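Local coordinates for xylose isomerase domain protein (Alicyclobacillus acidocaldarius subsp. acidocaldarius, PDB 3U0H) that probably acts as an isomerase built on a xylose isomerase-like TIM barrel, its substrate not established, at residues 22-26 with 55-61; 107-113 with 148-154; 140-144 with 156-162. All coordinates share one frame; numbering follows the deposited sequence.

Interaction 1: 22-26 with 55-61; sequences LDLAR and MFQRRGL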
loop_
_atom_site.group_PDB
_atom_site.type_symbol
_atom_site.label_atom_id
_atom_site.label_comp_id
_atom_site.label_asym_id
_atom_site.label_seq_id
_atom_site.Cartn_x
_atom_site.Cartn_y
_atom_site.Cartn_z
ATOM N N LEU A 22 39.879 10.399 0.215
ATOM C CA LEU A 22 39.799 9.101 0.887
ATOM C C LEU A 22 41.095 8.805 1.650
ATOM O O LEU A 22 41.048 8.191 2.708
ATOM C CB LEU A 22 39.471 7.986 -0.098
ATOM C CG LEU A 22 38.111 8.140 -0.819
ATOM C CD1 LEU A 22 37.910 7.119 -1.930
ATOM C CD2 LEU A 22 36.976 8.093 0.169
ATOM N N ASP A 23 42.228 9.248 1.097
ATOM C CA ASP A 23 43.541 9.073 1.735
ATOM C C ASP A 23 43.613 9.840 3.048
ATOM O O ASP A 23 44.101 9.338 4.049
ATOM C CB ASP A 23 44.690 9.576 0.824
ATOM C CG ASP A 23 45.058 8.593 -0.306
ATOM O OD1 ASP A 23 44.648 7.423 -0.296
ATOM O OD2 ASP A 23 45.828 8.982 -1.213
ATOM N N LEU A 24 43.157 11.086 3.009
ATOM C CA LEU A 24 43.056 11.876 4.211
ATOM C C LEU A 24 42.159 11.172 5.298
ATOM O O LEU A 24 42.519 11.180 6.474
ATOM C CB LEU A 24 42.541 13.257 3.814
ATOM C CG LEU A 24 42.806 14.509 4.639
ATOM C CD1 LEU A 24 42.604 15.698 3.707
ATOM C CD2 LEU A 24 41.857 14.582 5.831
ATOM N N ALA A 25 41.013 10.576 4.912
ATOM C CA ALA A 25 40.158 9.898 5.897
ATOM C C ALA A 25 40.902 8.799 6.620
ATOM O O ALA A 25 40.870 8.747 7.837
ATOM C CB ALA A 25 38.883 9.330 5.261
ATOM N N ARG A 26 41.570 7.933 5.866
ATOM C CA ARG A 26 42.356 6.820 6.424
ATOM C C ARG A 26 43.451 7.377 7.326
ATOM O O ARG A 26 43.616 6.929 8.458
ATOM C CB ARG A 26 43.049 5.992 5.301
ATOM C CG ARG A 26 43.701 4.651 5.732
ATOM C CD ARG A 26 45.091 4.317 5.112
ATOM N NE ARG A 26 45.162 4.079 3.640
ATOM C CZ ARG A 26 45.590 4.961 2.706
ATOM N NH1 ARG A 26 46.002 6.188 3.039
ATOM N NH2 ARG A 26 45.596 4.626 1.409
HETATM N N MSE A 55 38.589 1.232 -3.732
HETATM C CA MSE A 55 39.165 2.417 -3.035
HETATM C C MSE A 55 38.778 2.474 -1.549
HETATM O O MSE A 55 39.601 2.819 -0.690
HETATM C CB MSE A 55 38.678 3.731 -3.648
HETATM C CG MSE A 55 38.956 3.924 -5.114
HETATM SE SE MSE A 55 38.314 5.669 -5.597
HETATM C CE MSE A 55 40.045 6.475 -5.508
ATOM N N PHE A 56 37.509 2.202 -1.280
ATOM C CA PHE A 56 37.008 2.111 0.105
ATOM C C PHE A 56 37.597 0.905 0.851
ATOM O O PHE A 56 38.143 1.077 1.943
ATOM C CB PHE A 56 35.472 2.060 0.153
ATOM C CG PHE A 56 34.815 3.400 -0.094
ATOM C CD1 PHE A 56 34.819 3.986 -1.369
ATOM C CD2 PHE A 56 34.218 4.090 0.942
ATOM C CE1 PHE A 56 34.219 5.221 -1.573
ATOM C CE2 PHE A 56 33.602 5.310 0.732
ATOM C CZ PHE A 56 33.600 5.876 -0.520
ATOM N N GLN A 57 37.511 -0.286 0.253
ATOM C CA GLN A 57 37.973 -1.525 0.917
ATOM C C GLN A 57 39.502 -1.571 1.093
ATOM O O GLN A 57 39.970 -2.043 2.098
ATOM C CB GLN A 57 37.429 -2.796 0.229
ATOM C CG GLN A 57 37.483 -4.097 1.079
ATOM C CD GLN A 57 36.614 -4.119 2.370
ATOM O OE1 GLN A 57 37.010 -4.720 3.390
ATOM N NE2 GLN A 57 35.433 -3.491 2.328
ATOM N N ARG A 58 40.280 -1.039 0.158
ATOM C CA ARG A 58 41.747 -0.920 0.367
ATOM C C ARG A 58 42.135 0.022 1.512
ATOM O O ARG A 58 43.253 -0.059 2.005
ATOM C CB ARG A 58 42.470 -0.448 -0.904
ATOM C CG ARG A 58 42.683 -1.565 -1.922
ATOM C CD ARG A 58 43.535 -1.161 -3.136
ATOM N NE ARG A 58 44.856 -0.589 -2.807
ATOM C CZ ARG A 58 45.910 -1.257 -2.305
ATOM N NH1 ARG A 58 45.852 -2.558 -2.005
ATOM N NH2 ARG A 58 47.048 -0.607 -2.077
ATOM N N ARG A 59 41.230 0.925 1.906
ATOM C CA ARG A 59 41.516 1.897 2.959
ATOM C C ARG A 59 40.778 1.647 4.299
ATOM O O ARG A 59 40.888 2.435 5.230
ATOM C CB ARG A 59 41.216 3.300 2.428
ATOM C CG ARG A 59 42.225 3.786 1.394
ATOM C CD ARG A 59 41.808 5.069 0.696
ATOM N NE ARG A 59 42.808 5.427 -0.303
ATOM C CZ ARG A 59 42.733 5.178 -1.613
ATOM N NH1 ARG A 59 41.671 4.566 -2.131
ATOM N NH2 ARG A 59 43.730 5.560 -2.415
ATOM N N GLY A 60 40.025 0.552 4.425
ATOM C CA GLY A 60 39.206 0.362 5.620
ATOM C C GLY A 60 38.077 1.390 5.773
ATOM O O GLY A 60 37.699 1.701 6.899
ATOM N N LEU A 61 37.512 1.905 4.674
ATOM C CA LEU A 61 36.472 2.942 4.813
ATOM C C LEU A 61 35.034 2.465 4.543
ATOM O O LEU A 61 34.825 1.608 3.732
ATOM C CB LEU A 61 36.800 4.187 3.944
ATOM C CG LEU A 61 38.166 4.847 4.277
ATOM C CD1 LEU A 61 38.567 5.828 3.201
ATOM C CD2 LEU A 61 38.201 5.516 5.651
#

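Interaction 2: 107-113 with 148-154; sequences PSMDEEP and LRHRRYP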
loop_
_atom_site.group_PDB
_atom_site.type_symbol
_atom_site.label_atom_id
_atom_site.label_comp_id
_atom_site.label_asym_id
_atom_site.label_seq_id
_atom_site.Cartn_x
_atom_site.Cartn_y
_atom_site.Cartn_z
ATOM N N PRO A 107 12.997 25.896 4.524
ATOM C CA PRO A 107 12.209 26.468 5.592
ATOM C C PRO A 107 11.144 27.455 5.175
ATOM O O PRO A 107 10.182 27.652 5.926
ATOM C CB PRO A 107 13.254 27.225 6.411
ATOM C CG PRO A 107 14.561 26.710 5.985
ATOM C CD PRO A 107 14.387 26.358 4.569
ATOM N N SER A 108 11.330 28.117 4.037
ATOM C CA SER A 108 10.266 28.911 3.473
ATOM C C SER A 108 10.345 28.903 1.960
ATOM O O SER A 108 11.376 28.492 1.392
ATOM C CB SER A 108 10.300 30.340 4.018
ATOM O OG SER A 108 11.446 31.060 3.576
HETATM N N MSE A 109 9.246 29.305 1.304
HETATM C CA MSE A 109 9.187 29.298 -0.170
HETATM C C MSE A 109 8.204 30.313 -0.693
HETATM O O MSE A 109 7.285 30.717 0.027
HETATM C CB MSE A 109 8.741 27.910 -0.711
HETATM C CG MSE A 109 7.182 27.568 -0.587
HETATM SE SE MSE A 109 6.694 27.131 1.284
HETATM C CE MSE A 109 4.839 26.579 1.013
ATOM N N ASP A 110 8.346 30.670 -1.962
ATOM C CA ASP A 110 7.408 31.598 -2.577
ATOM C C ASP A 110 6.203 30.949 -3.250
ATOM O O ASP A 110 5.223 31.623 -3.494
ATOM C CB ASP A 110 8.119 32.510 -3.594
ATOM C CG ASP A 110 8.917 33.625 -2.930
ATOM O OD1 ASP A 110 8.630 33.977 -1.744
ATOM O OD2 ASP A 110 9.798 34.179 -3.622
ATOM N N GLU A 111 6.298 29.666 -3.581
ATOM C CA GLU A 111 5.216 28.943 -4.260
ATOM C C GLU A 111 4.023 28.680 -3.332
ATOM O O GLU A 111 4.180 28.558 -2.102
ATOM C CB GLU A 111 5.731 27.618 -4.858
ATOM C CG GLU A 111 6.758 27.819 -5.986
ATOM C CD GLU A 111 8.223 27.470 -5.620
ATOM O OE1 GLU A 111 8.799 27.989 -4.614
ATOM O OE2 GLU A 111 8.826 26.674 -6.381
ATOM N N GLU A 112 2.834 28.618 -3.944
ATOM C CA GLU A 112 1.591 28.355 -3.227
ATOM C C GLU A 112 1.681 27.002 -2.467
ATOM O O GLU A 112 2.103 26.000 -3.053
ATOM C CB GLU A 112 0.399 28.339 -4.202
ATOM C CG GLU A 112 0.280 29.604 -5.026
ATOM C CD GLU A 112 0.161 30.815 -4.135
ATOM O OE1 GLU A 112 -0.829 30.896 -3.364
ATOM O OE2 GLU A 112 1.078 31.667 -4.201
ATOM N N PRO A 113 1.348 26.998 -1.144
ATOM C CA PRO A 113 1.478 25.856 -0.231
ATOM C C PRO A 113 0.810 24.588 -0.723
ATOM O O PRO A 113 1.443 23.546 -0.660
ATOM C CB PRO A 113 0.767 26.340 1.036
ATOM C CG PRO A 113 1.023 27.780 1.058
ATOM C CD PRO A 113 0.948 28.210 -0.387
ATOM N N LEU A 148 16.618 32.032 6.634
ATOM C CA LEU A 148 16.031 31.279 5.498
ATOM C C LEU A 148 14.510 31.268 5.567
ATOM O O LEU A 148 13.844 30.688 4.695
ATOM C CB LEU A 148 16.611 29.871 5.429
ATOM C CG LEU A 148 18.128 29.777 5.177
ATOM C CD1 LEU A 148 18.592 28.320 5.383
ATOM C CD2 LEU A 148 18.615 30.280 3.806
ATOM N N ARG A 149 13.943 31.984 6.543
ATOM C CA ARG A 149 12.464 32.030 6.693
ATOM C C ARG A 149 11.667 33.173 6.064
ATOM O O ARG A 149 10.465 33.280 6.309
ATOM C CB ARG A 149 12.122 32.025 8.154
ATOM C CG ARG A 149 12.778 30.917 8.929
ATOM C CD ARG A 149 12.328 30.883 10.375
ATOM N NE ARG A 149 13.103 29.879 11.091
ATOM C CZ ARG A 149 12.978 29.564 12.368
ATOM N NH1 ARG A 149 12.095 30.176 13.134
ATOM N NH2 ARG A 149 13.762 28.630 12.879
ATOM N N HIS A 150 12.283 33.994 5.223
ATOM C CA HIS A 150 11.655 35.268 4.846
ATOM C C HIS A 150 11.040 35.323 3.483
ATOM O O HIS A 150 10.591 36.388 3.043
ATOM C CB HIS A 150 12.640 36.411 5.069
ATOM C CG HIS A 150 13.164 36.448 6.485
ATOM N ND1 HIS A 150 12.344 36.462 7.552
ATOM C CD2 HIS A 150 14.465 36.412 6.990
ATOM C CE1 HIS A 150 13.065 36.434 8.679
ATOM N NE2 HIS A 150 14.372 36.415 8.337
ATOM N N ARG A 151 10.982 34.181 2.819
ATOM C CA ARG A 151 10.096 34.051 1.676
ATOM C C ARG A 151 8.622 34.099 2.088
ATOM O O ARG A 151 8.292 34.196 3.266
ATOM C CB ARG A 151 10.400 32.778 0.911
ATOM C CG ARG A 151 11.788 32.846 0.319
ATOM C CD ARG A 151 11.999 31.686 -0.590
ATOM N NE ARG A 151 13.397 31.652 -0.901
ATOM C CZ ARG A 151 13.881 31.288 -2.073
ATOM N NH1 ARG A 151 13.055 30.909 -3.035
ATOM N NH2 ARG A 151 15.199 31.312 -2.279
ATOM N N ARG A 152 7.757 34.033 1.094
ATOM C CA ARG A 152 6.356 34.355 1.248
ATOM C C ARG A 152 5.599 33.477 2.263
ATOM O O ARG A 152 4.863 34.006 3.074
ATOM C CB ARG A 152 5.701 34.311 -0.151
ATOM C CG ARG A 152 4.168 34.343 -0.225
ATOM C CD ARG A 152 3.493 35.658 0.083
ATOM N NE ARG A 152 3.883 36.717 -0.852
ATOM C CZ ARG A 152 3.478 36.847 -2.115
ATOM N NH1 ARG A 152 2.659 35.964 -2.688
ATOM N NH2 ARG A 152 3.937 37.875 -2.811
ATOM N N TYR A 153 5.832 32.163 2.217
ATOM C CA TYR A 153 5.136 31.142 3.048
ATOM C C TYR A 153 6.104 30.243 3.905
ATOM O O TYR A 153 7.247 29.990 3.477
ATOM C CB TYR A 153 4.286 30.233 2.156
ATOM C CG TYR A 153 3.250 30.954 1.330
ATOM C CD1 TYR A 153 2.118 31.503 1.932
ATOM C CD2 TYR A 153 3.381 31.053 -0.043
ATOM C CE1 TYR A 153 1.142 32.154 1.195
ATOM C CE2 TYR A 153 2.410 31.709 -0.800
ATOM C CZ TYR A 153 1.297 32.240 -0.165
ATOM O OH TYR A 153 0.342 32.887 -0.891
ATOM N N PRO A 154 5.668 29.841 5.139
ATOM C CA PRO A 154 6.508 28.966 5.935
ATOM C C PRO A 154 6.400 27.540 5.464
ATOM O O PRO A 154 5.315 27.139 5.019
ATOM C CB PRO A 154 5.896 29.054 7.351
ATOM C CG PRO A 154 4.491 29.548 7.137
ATOM C CD PRO A 154 4.655 30.518 5.993
HETATM O O HOH W 1 14.056 29.044 2.292
#

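Interaction 3: 140-144 with 156-162; sequences LEYVG and VQSLADL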
loop_
_atom_site.group_PDB
_atom_site.type_symbol
_atom_site.label_atom_id
_atom_site.label_comp_id
_atom_site.label_asym_id
_atom_site.label_seq_id
_atom_site.Cartn_x
_atom_site.Cartn_y
_atom_site.Cartn_z
ATOM N N LEU A 140 15.208 13.277 6.280
ATOM C CA LEU A 140 14.913 14.591 5.761
ATOM C C LEU A 140 15.508 15.541 6.775
ATOM O O LEU A 140 15.193 15.472 7.955
ATOM C CB LEU A 140 13.387 14.777 5.664
ATOM C CG LEU A 140 12.701 13.905 4.662
ATOM C CD1 LEU A 140 11.188 14.116 4.548
ATOM C CD2 LEU A 140 13.332 14.045 3.272
ATOM N N GLU A 141 16.395 16.395 6.318
ATOM C CA GLU A 141 16.945 17.432 7.147
ATOM C C GLU A 141 16.055 18.668 7.324
ATOM O O GLU A 141 15.920 19.459 6.399
ATOM C CB GLU A 141 18.308 17.846 6.586
ATOM C CG GLU A 141 19.043 18.840 7.475
ATOM C CD GLU A 141 20.424 19.201 6.917
ATOM O OE1 GLU A 141 20.823 18.737 5.823
ATOM O OE2 GLU A 141 21.133 19.947 7.605
ATOM N N TYR A 142 15.470 18.859 8.515
ATOM C CA TYR A 142 14.793 20.140 8.845
ATOM C C TYR A 142 15.866 21.208 9.065
ATOM O O TYR A 142 16.871 20.945 9.689
ATOM C CB TYR A 142 13.863 20.037 10.058
ATOM C CG TYR A 142 14.498 19.628 11.386
ATOM C CD1 TYR A 142 14.768 18.287 11.699
ATOM C CD2 TYR A 142 14.753 20.574 12.362
ATOM C CE1 TYR A 142 15.344 17.944 12.925
ATOM C CE2 TYR A 142 15.313 20.239 13.561
ATOM C CZ TYR A 142 15.588 18.939 13.863
ATOM O OH TYR A 142 16.164 18.691 15.086
ATOM N N VAL A 143 15.633 22.396 8.534
ATOM C CA VAL A 143 16.613 23.471 8.527
ATOM C C VAL A 143 16.102 24.601 9.441
ATOM O O VAL A 143 14.992 25.129 9.262
ATOM C CB VAL A 143 16.824 23.898 7.069
ATOM C CG1 VAL A 143 17.600 25.219 6.903
ATOM C CG2 VAL A 143 17.433 22.706 6.307
ATOM N N GLY A 144 16.903 24.932 10.454
ATOM C CA GLY A 144 16.495 25.851 11.535
ATOM C C GLY A 144 16.847 27.348 11.449
ATOM O O GLY A 144 16.165 28.142 12.058
ATOM N N VAL A 156 8.922 23.712 6.626
ATOM C CA VAL A 156 9.459 23.038 7.817
ATOM C C VAL A 156 10.616 23.800 8.434
ATOM O O VAL A 156 11.613 24.031 7.766
ATOM C CB VAL A 156 9.930 21.602 7.484
ATOM C CG1 VAL A 156 10.652 20.910 8.652
ATOM C CG2 VAL A 156 8.713 20.783 7.052
ATOM N N GLN A 157 10.513 24.092 9.738
ATOM C CA GLN A 157 11.545 24.863 10.491
ATOM C C GLN A 157 11.991 24.215 11.774
ATOM O O GLN A 157 12.759 24.814 12.566
ATOM C CB GLN A 157 11.033 26.264 10.794
ATOM C CG GLN A 157 10.825 27.058 9.511
ATOM C CD GLN A 157 10.061 28.330 9.708
ATOM O OE1 GLN A 157 9.829 28.779 10.829
ATOM N NE2 GLN A 157 9.687 28.939 8.600
ATOM N N SER A 158 11.618 22.946 11.914
ATOM C CA SER A 158 11.817 22.234 13.151
ATOM C C SER A 158 11.447 20.772 13.025
ATOM O O SER A 158 10.715 20.363 12.116
ATOM C CB SER A 158 10.908 22.827 14.226
ATOM O OG SER A 158 9.539 22.425 13.964
ATOM N N LEU A 159 11.921 20.006 13.988
ATOM C CA LEU A 159 11.571 18.621 14.093
ATOM C C LEU A 159 10.059 18.407 14.241
ATOM O O LEU A 159 9.520 17.514 13.631
ATOM C CB LEU A 159 12.291 18.017 15.291
ATOM C CG LEU A 159 11.936 16.570 15.568
ATOM C CD1 LEU A 159 12.259 15.750 14.271
ATOM C CD2 LEU A 159 12.654 16.052 16.829
ATOM N N ALA A 160 9.398 19.206 15.054
ATOM C CA ALA A 160 7.903 19.122 15.235
ATOM C C ALA A 160 7.197 19.312 13.890
ATOM O O ALA A 160 6.297 18.574 13.531
ATOM C CB ALA A 160 7.359 20.145 16.292
ATOM N N ASP A 161 7.637 20.296 13.128
ATOM C CA ASP A 161 7.110 20.496 11.770
ATOM C C ASP A 161 7.350 19.257 10.891
ATOM O O ASP A 161 6.437 18.778 10.201
ATOM C CB ASP A 161 7.777 21.682 11.069
ATOM C CG ASP A 161 7.386 23.037 11.639
ATOM O OD1 ASP A 161 6.554 23.106 12.555
ATOM O OD2 ASP A 161 7.992 24.033 11.168
ATOM N N LEU A 162 8.600 18.793 10.884
ATOM C CA LEU A 162 8.955 17.627 10.098
ATOM C C LEU A 162 8.079 16.419 10.431
ATOM O O LEU A 162 7.703 15.670 9.517
ATOM C CB LEU A 162 10.421 17.246 10.279
ATOM C CG LEU A 162 10.904 16.006 9.475
ATOM C CD1 LEU A 162 10.659 16.158 7.987
ATOM C CD2 LEU A 162 12.408 15.717 9.739
HETATM O O HOH W 2 13.526 22.446 6.816
#

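Interaction 1: 22-26 with 55-61
A single carboxylate oxygen, OD1 of D23, holds two arginines at once, a small case of a salt-bridge network joining helix 18-27 to the residues that follow helix 49-57. R59 NE comes to D23 OD1 at 2.7 Å, the oxygen lying 20° out of the R59 guanidinium plane, and R59 NH2 adds a weak second bond to it. R26, one turn on from D23, reaches the same oxygen only weakly through NH2. The two guanidinium groups therefore come close, with R26 NH2 3.4 Å from R59 NE; the shared carboxylate probably offsets their like charges. R59 is extended from CG to NE, and its NH1 turns back to M55 O at 3.1 Å, which fixes the rotation of the group. Beside the charged groups, L22 CD2 lies over one face of the F56 ring, offset toward its rim, while L22 CD1 meets CB of the selenomethionine M55 at 3.9 Å. L61 CD2 touches A25 CB at 3.9 Å; G60, with positive phi, belongs to a Schellman motif, L61 N bonding back to F56 O. In the fold, A25 and F56 both pack on V33 of barrel strand 32-33, and M55 and F56 touch helix 37-47.

Interaction 2: 107-113 with 148-154
M109 and Y153 pair in both directions, M109 N to Y153 O and Y153 N to M109 O, each at 3.0 Å. This hydrogen-bonded pair and the neighbouring non-hydrogen-bonded pair, S108 with P154, form a short two-stranded antiparallel sheet, an addition to the parallel strands of the TIM barrel. The Y153 ring is sandwiched: R152 CG lies over one face, offset toward the rim, while on the opposite face P113 CD makes a CH-pi contact 3.8 Å from the ring centroid, only 11° off the normal. Past the pair, the carboxylate of D110 takes over from the backbone: its OD1 accepts from R152 N at 3.0 Å, nearly along the C-O axis, and so holds the turn just before strand 153-154. At the other end S108 OG, set between its own N and carbonyl carbon (chi1 68°), gives its proton to L148 O at 2.7 Å and receives R151 N, so one hydroxyl fastens two points of the incoming loop. A water donates to both S108 O and L148 O, bridging the same corner. Further out, Y153 packs on P154 and P154 on E112, both of the third subunit. R149 NH2 bonds to G144 O, linking the loop to the residues after strand 137-141, and P107 CG meets L148 CB at 3.8 Å.

Interaction 3: 140-144 with 156-162
The side chain of Y142 stands between its own N and carbonyl carbon (chi1 60°), a turn that swings its ring against the start of helix 159-169, while L162 CG, lying opposite its N (chi1 -180°), sends a methyl group to meet it. One ring face is covered by the first helical turn: L159 N lies 3.3 Å from Y142 CD2, toward the rim, and L159 CB makes a CH-pi contact 24° off the ring normal. L162 CD2 approaches Y142 CD1 at 4.0 Å, its CD1 lies 3.8 Å from L140 CB, and V156 CG1 touches Y142 CB at 3.6 Å. No direct hydrogen bond crosses here; instead a water accepts from V143 N and donates to V156 O, both at 2.7 Å. The helix start is fixed by S158, the N-cap, whose OG accepts from D161 N, and by D161 OD2, which takes Q157 N; D161 OD1 is salt-bridged to R115 of the third subunit. E188 OE1 bonds Y142 OH and its OE2 bonds L159 N, tying the ring to the turn that covers it. Replacing Y142 by an alanine would probably open a gap against L159 and L162 and leave one E188 oxygen without its phenol partner. The contact joins barrel strand 137-141 and the residues that follow it to helix 159-169, with L140, Y142 and L162 also against strand 174-179.

Overall arrangement
Distant parts of one TIM barrel are joined here by contacts of different kinds. Interaction 1 closes early in the chain, joining helix 18-27 to the region of helix 49-57. Its centre lies about 41 Å from that of interaction 2 and about 33 Å from that of interaction 3, on the opposite side of the chain's centre. Interactions 2 and 3 are neighbours, their centres about 14 Å apart, and their segments alternate along the chain, so the excursion from strand 137-141 through strand 153-154 to helix 159-169 serves both. They touch through P107 O with Q157 NE2, a probable hydrogen bond. Both also meet the third subunit, which places this side of the barrel at a subunit interface.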